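Local atomic coordinates of putative hydrolase YdeN (Bacillus subtilis, PDB entry 1UXO), a protein that is probably a serine hydrolase of the alpha/beta-hydrolase fold, placed in the RBBP9 family, whose natural substrate is not established. Residues 5-10 with 32-37. The protein carries 2 engineered substitutions. Numbering follows the deposited sequence.
Sequences KQVYII and DGVQAD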
loop_
_atom_site.group_PDB
_atom_site.type_symbol
_atom_site.label_atom_id
_atom_site.label_comp_id
_atom_site.label_asym_id
_atom_site.label_seq_id
_atom_site.Cartn_x
_atom_site.Cartn_y
_atom_site.Cartn_z
ATOM N N LYS A 5 -13.299 2.402 -12.722
ATOM C CA LYS A 5 -12.305 1.984 -11.738
ATOM C C LYS A 5 -10.865 2.148 -12.210
ATOM O O LYS A 5 -10.526 1.944 -13.367
ATOM C CB LYS A 5 -12.534 0.534 -11.301
ATOM C CG LYS A 5 -13.862 0.289 -10.634
ATOM C CD LYS A 5 -13.976 -1.096 -9.978
ATOM C CE LYS A 5 -14.349 -2.157 -10.955
ATOM N NZ LYS A 5 -15.727 -1.939 -11.517
ATOM N N GLN A 6 -10.010 2.465 -11.254
ATOM C CA GLN A 6 -8.608 2.600 -11.476
ATOM C C GLN A 6 -7.913 2.086 -10.236
ATOM O O GLN A 6 -8.264 2.458 -9.122
ATOM C CB GLN A 6 -8.240 4.087 -11.687
ATOM C CG GLN A 6 -6.735 4.353 -11.688
ATOM C CD GLN A 6 -6.060 3.837 -12.935
ATOM O OE1 GLN A 6 -6.578 4.042 -14.013
ATOM N NE2 GLN A 6 -4.937 3.137 -12.790
ATOM N N VAL A 7 -6.905 1.246 -10.416
ATOM C CA VAL A 7 -6.172 0.727 -9.269
ATOM C C VAL A 7 -4.744 1.164 -9.487
ATOM O O VAL A 7 -4.210 0.971 -10.596
ATOM C CB VAL A 7 -6.201 -0.787 -9.250
ATOM C CG1 VAL A 7 -5.323 -1.308 -8.139
ATOM C CG2 VAL A 7 -7.630 -1.258 -9.141
ATOM N N TYR A 8 -4.133 1.764 -8.486
ATOM C CA TYR A 8 -2.704 2.087 -8.531
ATOM C C TYR A 8 -1.957 1.156 -7.589
ATOM O O TYR A 8 -2.435 0.882 -6.476
ATOM C CB TYR A 8 -2.434 3.541 -8.163
ATOM C CG TYR A 8 -2.822 4.552 -9.213
ATOM C CD1 TYR A 8 -2.204 4.581 -10.460
ATOM C CD2 TYR A 8 -3.851 5.447 -8.990
ATOM C CE1 TYR A 8 -2.560 5.568 -11.414
ATOM C CE2 TYR A 8 -4.196 6.387 -9.903
ATOM C CZ TYR A 8 -3.589 6.415 -11.131
ATOM O OH TYR A 8 -3.967 7.375 -12.046
ATOM N N ILE A 9 -0.794 0.689 -8.009
ATOM C CA ILE A 9 0.006 -0.238 -7.211
ATOM C C ILE A 9 1.350 0.418 -6.927
ATOM O O ILE A 9 2.047 0.860 -7.869
ATOM C CB ILE A 9 0.168 -1.562 -7.944
ATOM C CG1 ILE A 9 -1.169 -2.212 -8.210
ATOM C CG2 ILE A 9 1.127 -2.568 -7.169
ATOM C CD1 ILE A 9 -1.087 -3.248 -9.360
ATOM N N ILE A 10 1.716 0.486 -5.648
ATOM C CA ILE A 10 2.920 1.226 -5.214
ATOM C C ILE A 10 3.853 0.322 -4.397
ATOM O O ILE A 10 3.480 -0.244 -3.356
ATOM C CB ILE A 10 2.532 2.488 -4.371
ATOM C CG1 ILE A 10 1.529 3.364 -5.086
ATOM C CG2 ILE A 10 3.817 3.282 -3.992
ATOM C CD1 ILE A 10 0.090 3.095 -4.831
ATOM N N ASP A 32 -10.262 -9.118 -15.715
ATOM C CA ASP A 32 -11.606 -8.651 -15.398
ATOM C C ASP A 32 -12.049 -7.344 -16.072
ATOM O O ASP A 32 -13.154 -6.842 -15.792
ATOM C CB ASP A 32 -11.694 -8.399 -13.919
ATOM C CG ASP A 32 -11.496 -9.637 -13.093
ATOM O OD1 ASP A 32 -11.558 -10.827 -13.555
ATOM O OD2 ASP A 32 -11.254 -9.468 -11.897
ATOM N N GLY A 33 -11.206 -6.784 -16.918
ATOM C CA GLY A 33 -11.460 -5.488 -17.516
ATOM C C GLY A 33 -11.200 -4.324 -16.577
ATOM O O GLY A 33 -11.744 -3.232 -16.802
ATOM N N VAL A 34 -10.402 -4.550 -15.521
ATOM C CA VAL A 34 -10.056 -3.476 -14.578
ATOM C C VAL A 34 -8.649 -2.941 -14.837
ATOM O O VAL A 34 -7.658 -3.709 -14.904
ATOM C CB VAL A 34 -10.162 -3.945 -13.126
ATOM C CG1 VAL A 34 -9.726 -2.836 -12.132
ATOM C CG2 VAL A 34 -11.598 -4.477 -12.800
ATOM N N GLN A 35 -8.587 -1.616 -14.978
ATOM C CA GLN A 35 -7.381 -0.902 -15.290
ATOM C C GLN A 35 -6.559 -0.752 -14.000
ATOM O O GLN A 35 -7.046 -0.247 -13.012
ATOM C CB GLN A 35 -7.740 0.494 -15.886
ATOM C CG GLN A 35 -6.522 1.341 -16.301
ATOM C CD GLN A 35 -5.646 0.626 -17.273
ATOM O OE1 GLN A 35 -6.149 -0.062 -18.180
ATOM N NE2 GLN A 35 -4.348 0.714 -17.074
ATOM N N ALA A 36 -5.325 -1.222 -14.053
ATOM C CA ALA A 36 -4.338 -1.123 -12.964
ATOM C C ALA A 36 -3.035 -0.623 -13.548
ATOM O O ALA A 36 -2.647 -0.997 -14.655
ATOM C CB ALA A 36 -4.129 -2.447 -12.334
ATOM N N ASP A 37 -2.413 0.286 -12.819
ATOM C CA ASP A 37 -1.119 0.879 -13.171
ATOM C C ASP A 37 -0.173 0.776 -11.981
ATOM O O ASP A 37 -0.513 1.176 -10.885
ATOM C CB ASP A 37 -1.311 2.314 -13.629
ATOM C CG ASP A 37 -2.132 2.364 -14.932
ATOM O OD1 ASP A 37 -1.534 2.146 -16.020
ATOM O OD2 ASP A 37 -3.384 2.488 -14.955
HETATM O O HOH W 1 -11.227 -0.090 -15.103
HETATM O O HOH W 2 -5.113 4.222 -16.355
#
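Q6 hands its amide NE2 to D37 OD2 at 2.7 Å, meeting the oxygen on its anti lone pair, with amide and carboxylate planes 24° apart. The same OD2 takes Q35 NE2 on the syn side at 2.9 Å, and a water joins it to Q6 OE1. In Q6, CG stands anti to the backbone N (chi1 170°) and the chain bends at chi2; the side chain lies alongside Q35, pointing the same way. Q6 NE2 lies above one face of the Y8 ring, offset toward its rim. D37 CB touches Y8 CD1, while the Y8 hydroxyl bonds T62. Putting an alanine at D37 would probably leave the amides of Q6 and Q35 without their shared acceptor, with a weak bond to V7 O remaining for Q6 NE2. On the opposite face, V7 CG2 meets V34 CG1 at 4.0 Å and V7 CB packs on A36 CB; V7 and A36 both touch L29 of helix 22-31. Parallel-strand hydrogen bonds join the backbones: V7 N to Q35 O (3.0 Å), D37 N to V7 O (2.9 Å) and I9 N to D37 O (2.9 Å). This pairs the two strands of a beta-alpha-beta unit, strand 35-39 at the sheet's edge. Two amide donors and a water converging on one oxygen would suit an ionised carboxylate.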